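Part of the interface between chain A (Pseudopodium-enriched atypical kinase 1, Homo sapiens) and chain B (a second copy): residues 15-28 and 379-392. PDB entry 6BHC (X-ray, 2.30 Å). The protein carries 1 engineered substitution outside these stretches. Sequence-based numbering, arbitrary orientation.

Chain A 15-28: EVVGKIRSLHTDAL
Chain B (379-392) QNWLDIKRTLLMIK

Two helices can associate without a single hydrogen bond between them when one presents an apolar stripe that recurs every three or four residues and the other a largely apolar one, and this pair from two copies of pseudopodium-enriched atypical kinase 1 illustrates the principle. Residues 16-28 of chain A and 379-392 of chain B are helical, with phi near -65° and psi mostly between -30° and -49°, held by i to i+4 backbone hydrogen bonds such as Leu A23 N to Lys A19 O (2.9 Å) and Leu B388 N to Ile B384 O (2.9 Å). The axes run in the same direction, 2° apart, and approach to 10.2 Å. The register is set by CA-CA distances of 6.7 Å for Val A16 and Asn B380, 6.4 Å for Ile A20 and Ile B384, and 6.7 Å for Ala A27 and Ile B391. Together the stretches bury 544 Å².

Val A16, whose covered area is the largest at 66 Å², opens the stripe. Its CB points toward the partner helix, and with chi1 t it sets CG1 3.9 Å from Ile B384 CD1 and CG2 3.5 Å from Asn B380 ND2. The latter is a packing contact, since a methyl carbon offers the amide no acceptor. Val A16 is poorly ordered, so its details deserve caution.

Thr B387, with 64 Å² of its surface covered, shows how a polar residue can serve an apolar seam. At chi1 m its OG1 donates to Asp B383 O at 2.7 Å, satisfying the hydroxyl proton within its own helix. The same oxygen lies 3.4 Å from Ile A20 CG2, in van der Waals contact. Its methyl, CG2, sits over one face of the His A24 ring, 4.0 Å from the centroid and 24° off the normal, a CH-pi contact; the imidazole (chi1 -85°, chi2 145°) points its end nearer the partner than its sideways CB would suggest.

Leu A23, with 63 Å² covered, joins several neighbours. In the m,t rotamer its CD1 meets Leu B388 CD2 at 3.8 Å and reaches Ile B384 CG2 at 4.5 Å, while its CB lies 4.0 Å from Ile B391 CD1. Ile B391, also m,t, continues the seam by placing CG2 3.7 Å from Ala A27 CB, where the small side chain accompanies a close backbone approach.

Between these contacts, Ile A20 and Ile B384, both m,t, start sideways but bring their ends inward. Ile A20 CG1 stands 4.2 Å from Ile B384 CG1, and Ile A20 CD1 rests 3.6 Å from Asp B383 CB. Cohesion across the stretches thus comes from close apolar packing and the methyl-ring contact.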

# COMPACT_ATOMS: atom_id res chain seq x y z
N GLU A 15 -8.48 11.73 23.83
CA GLU A 15 -9.37 10.58 23.89
C GLU A 15 -9.29 9.77 22.60
O GLU A 15 -8.52 8.81 22.50
CB GLU A 15 -10.81 11.02 24.16
CG GLU A 15 -10.97 11.86 25.41
CD GLU A 15 -12.41 12.26 25.66
OE1 GLU A 15 -13.30 11.77 24.93
OE2 GLU A 15 -12.66 13.06 26.58
N VAL A 16 -10.10 10.15 21.62
CA VAL A 16 -10.05 9.49 20.31
C VAL A 16 -8.71 9.75 19.64
O VAL A 16 -8.22 8.92 18.87
CB VAL A 16 -11.24 9.94 19.44
CG1 VAL A 16 -11.20 9.26 18.08
CG2 VAL A 16 -12.55 9.64 20.14
N VAL A 17 -8.10 10.91 19.91
CA VAL A 17 -6.80 11.23 19.33
C VAL A 17 -5.76 10.20 19.75
O VAL A 17 -4.87 9.85 18.96
CB VAL A 17 -6.38 12.66 19.72
CG1 VAL A 17 -5.10 13.05 19.00
CG2 VAL A 17 -7.50 13.65 19.41
N GLY A 18 -5.85 9.70 20.98
CA GLY A 18 -4.92 8.68 21.43
C GLY A 18 -5.13 7.35 20.73
O GLY A 18 -4.16 6.60 20.52
N LYS A 19 -6.37 7.03 20.37
CA LYS A 19 -6.65 5.78 19.67
C LYS A 19 -6.03 5.78 18.28
O LYS A 19 -5.36 4.81 17.88
CB LYS A 19 -8.16 5.56 19.59
CG LYS A 19 -8.59 4.45 18.66
CD LYS A 19 -8.14 3.08 19.16
CE LYS A 19 -8.66 1.98 18.25
NZ LYS A 19 -8.29 0.62 18.75
N ILE A 20 -6.24 6.85 17.51
CA ILE A 20 -5.66 6.95 16.18
C ILE A 20 -4.14 6.99 16.26
O ILE A 20 -3.44 6.44 15.39
CB ILE A 20 -6.22 8.18 15.44
CG1 ILE A 20 -7.74 8.07 15.31
CG2 ILE A 20 -5.57 8.35 14.08
CD1 ILE A 20 -8.37 9.23 14.58
N ARG A 21 -3.61 7.63 17.30
CA ARG A 21 -2.16 7.65 17.49
C ARG A 21 -1.62 6.25 17.74
O ARG A 21 -0.54 5.90 17.24
CB ARG A 21 -1.82 8.58 18.66
CG ARG A 21 -0.34 8.74 18.95
CD ARG A 21 -0.16 9.77 20.05
NE ARG A 21 -0.83 11.02 19.72
CZ ARG A 21 -1.36 11.85 20.61
NH1 ARG A 21 -1.94 12.97 20.20
NH2 ARG A 21 -1.31 11.56 21.90
N SER A 22 -2.36 5.43 18.49
CA SER A 22 -1.92 4.06 18.74
C SER A 22 -2.05 3.20 17.49
O SER A 22 -1.22 2.31 17.27
CB SER A 22 -2.72 3.46 19.89
OG SER A 22 -2.31 2.13 20.16
N LEU A 23 -3.07 3.44 16.67
CA LEU A 23 -3.25 2.66 15.45
C LEU A 23 -2.11 2.90 14.47
O LEU A 23 -1.55 1.95 13.91
CB LEU A 23 -4.60 2.99 14.80
CG LEU A 23 -5.85 2.46 15.49
CD1 LEU A 23 -7.10 3.00 14.81
CD2 LEU A 23 -5.85 0.94 15.50
N HIS A 24 -1.76 4.17 14.24
CA HIS A 24 -0.66 4.47 13.33
C HIS A 24 0.65 3.91 13.84
O HIS A 24 1.45 3.37 13.07
CB HIS A 24 -0.56 5.99 13.13
CG HIS A 24 -1.46 6.52 12.06
ND1 HIS A 24 -2.06 7.76 12.15
CD2 HIS A 24 -1.87 5.98 10.89
CE1 HIS A 24 -2.80 7.96 11.07
NE2 HIS A 24 -2.70 6.90 10.29
N THR A 25 0.90 4.03 15.15
CA THR A 25 2.16 3.55 15.71
C THR A 25 2.28 2.04 15.58
O THR A 25 3.32 1.53 15.15
CB THR A 25 2.26 3.98 17.18
OG1 THR A 25 2.26 5.41 17.26
CG2 THR A 25 3.54 3.45 17.80
N ASP A 26 1.22 1.31 15.94
CA ASP A 26 1.26 -0.15 15.81
C ASP A 26 1.33 -0.58 14.35
O ASP A 26 1.97 -1.59 14.04
CB ASP A 26 0.04 -0.77 16.49
CG ASP A 26 -0.02 -0.46 17.97
OD1 ASP A 26 1.04 -0.17 18.57
OD2 ASP A 26 -1.13 -0.53 18.55
N ALA A 27 0.70 0.17 13.44
CA ALA A 27 0.75 -0.18 12.03
C ALA A 27 2.15 0.03 11.46
O ALA A 27 2.66 -0.82 10.72
CB ALA A 27 -0.28 0.62 11.25
N LEU A 28 2.78 1.16 11.78
CA LEU A 28 4.12 1.43 11.26
C LEU A 28 5.14 0.43 11.78
O LEU A 28 6.09 0.09 11.07
CB LEU A 28 4.54 2.86 11.61
CG LEU A 28 3.94 3.98 10.76
CD1 LEU A 28 4.39 5.34 11.28
CD2 LEU A 28 4.31 3.81 9.30
N GLN B 379 -18.01 12.28 13.74
CA GLN B 379 -16.67 12.63 13.25
C GLN B 379 -15.62 11.69 13.81
O GLN B 379 -14.68 11.32 13.10
CB GLN B 379 -16.34 14.08 13.61
CG GLN B 379 -15.05 14.59 12.98
CD GLN B 379 -15.12 14.65 11.47
OE1 GLN B 379 -15.76 15.54 10.90
NE2 GLN B 379 -14.47 13.71 10.81
N ASN B 380 -15.75 11.30 15.08
CA ASN B 380 -14.80 10.35 15.66
C ASN B 380 -14.89 9.01 14.94
O ASN B 380 -13.86 8.37 14.69
CB ASN B 380 -15.06 10.18 17.15
CG ASN B 380 -14.78 11.45 17.94
OD1 ASN B 380 -14.10 12.35 17.46
ND2 ASN B 380 -15.31 11.51 19.16
N TRP B 381 -16.10 8.56 14.62
CA TRP B 381 -16.26 7.32 13.87
C TRP B 381 -15.59 7.41 12.50
O TRP B 381 -14.93 6.47 12.06
CB TRP B 381 -17.74 6.97 13.73
CG TRP B 381 -17.99 5.69 13.00
CD1 TRP B 381 -18.13 4.45 13.55
CD2 TRP B 381 -18.11 5.51 11.59
NE1 TRP B 381 -18.34 3.51 12.57
CE2 TRP B 381 -18.34 4.14 11.35
CE3 TRP B 381 -18.06 6.38 10.49
CZ2 TRP B 381 -18.50 3.62 10.07
CZ3 TRP B 381 -18.23 5.87 9.22
CH2 TRP B 381 -18.45 4.50 9.02
N LEU B 382 -15.75 8.55 11.82
CA LEU B 382 -15.14 8.73 10.51
C LEU B 382 -13.62 8.70 10.60
O LEU B 382 -12.95 8.04 9.79
CB LEU B 382 -15.61 10.04 9.88
CG LEU B 382 -16.89 9.99 9.05
CD1 LEU B 382 -17.30 11.40 8.62
CD2 LEU B 382 -16.70 9.10 7.84
N ASP B 383 -13.06 9.41 11.57
CA ASP B 383 -11.60 9.50 11.68
C ASP B 383 -10.99 8.13 11.95
O ASP B 383 -9.92 7.80 11.41
CB ASP B 383 -11.22 10.49 12.78
CG ASP B 383 -11.68 11.90 12.48
OD1 ASP B 383 -11.86 12.23 11.28
OD2 ASP B 383 -11.88 12.69 13.43
N ILE B 384 -11.65 7.31 12.77
CA ILE B 384 -11.13 5.98 13.08
C ILE B 384 -11.25 5.06 11.87
O ILE B 384 -10.31 4.34 11.53
CB ILE B 384 -11.85 5.40 14.30
CG1 ILE B 384 -11.53 6.22 15.55
CG2 ILE B 384 -11.48 3.94 14.51
CD1 ILE B 384 -12.20 5.72 16.81
N LYS B 385 -12.40 5.09 11.19
CA LYS B 385 -12.59 4.22 10.03
C LYS B 385 -11.67 4.60 8.89
O LYS B 385 -11.15 3.72 8.19
CB LYS B 385 -14.05 4.27 9.58
CG LYS B 385 -15.02 3.61 10.55
CD LYS B 385 -14.94 2.10 10.50
CE LYS B 385 -15.42 1.57 9.16
NZ LYS B 385 -15.44 0.08 9.11
N ARG B 386 -11.44 5.90 8.68
CA ARG B 386 -10.50 6.32 7.64
C ARG B 386 -9.09 5.87 7.97
O ARG B 386 -8.32 5.49 7.07
CB ARG B 386 -10.55 7.84 7.46
CG ARG B 386 -11.83 8.35 6.84
CD ARG B 386 -11.65 9.78 6.35
NE ARG B 386 -12.85 10.31 5.71
CZ ARG B 386 -13.63 11.25 6.23
NH1 ARG B 386 -13.33 11.78 7.40
NH2 ARG B 386 -14.70 11.67 5.57
N THR B 387 -8.72 5.90 9.25
CA THR B 387 -7.39 5.44 9.66
C THR B 387 -7.24 3.94 9.43
O THR B 387 -6.22 3.48 8.92
CB THR B 387 -7.15 5.79 11.12
OG1 THR B 387 -7.25 7.21 11.30
CG2 THR B 387 -5.77 5.33 11.56
N LEU B 388 -8.27 3.16 9.79
CA LEU B 388 -8.21 1.71 9.60
C LEU B 388 -8.09 1.35 8.13
O LEU B 388 -7.27 0.51 7.75
CB LEU B 388 -9.44 1.06 10.22
CG LEU B 388 -9.53 1.11 11.75
CD1 LEU B 388 -10.86 0.56 12.23
CD2 LEU B 388 -8.37 0.34 12.36
N LEU B 389 -8.90 1.99 7.28
CA LEU B 389 -8.84 1.69 5.85
C LEU B 389 -7.50 2.09 5.25
O LEU B 389 -6.95 1.38 4.40
CB LEU B 389 -9.99 2.38 5.12
CG LEU B 389 -10.08 2.08 3.62
CD1 LEU B 389 -10.24 0.59 3.38
CD2 LEU B 389 -11.23 2.85 2.99
N MET B 390 -6.96 3.23 5.68
CA MET B 390 -5.65 3.66 5.19
C MET B 390 -4.57 2.65 5.57
O MET B 390 -3.68 2.35 4.77
CB MET B 390 -5.31 5.04 5.73
CG MET B 390 -4.09 5.68 5.08
SD MET B 390 -4.39 6.13 3.36
CE MET B 390 -5.77 7.26 3.55
N ILE B 391 -4.64 2.12 6.79
CA ILE B 391 -3.69 1.09 7.21
C ILE B 391 -3.84 -0.16 6.34
O ILE B 391 -2.85 -0.79 5.96
CB ILE B 391 -3.89 0.77 8.71
CG1 ILE B 391 -3.48 1.97 9.57
CG2 ILE B 391 -3.10 -0.47 9.11
CD1 ILE B 391 -3.84 1.82 11.03
N LYS B 392 -5.08 -0.52 6.00
CA LYS B 392 -5.32 -1.70 5.18
C LYS B 392 -4.65 -1.58 3.82
O LYS B 392 -4.03 -2.52 3.33
CB LYS B 392 -6.82 -1.94 5.03
CG LYS B 392 -7.18 -3.16 4.20
CD LYS B 392 -8.67 -3.20 3.90
CE LYS B 392 -9.07 -4.45 3.14
NZ LYS B 392 -8.87 -5.69 3.94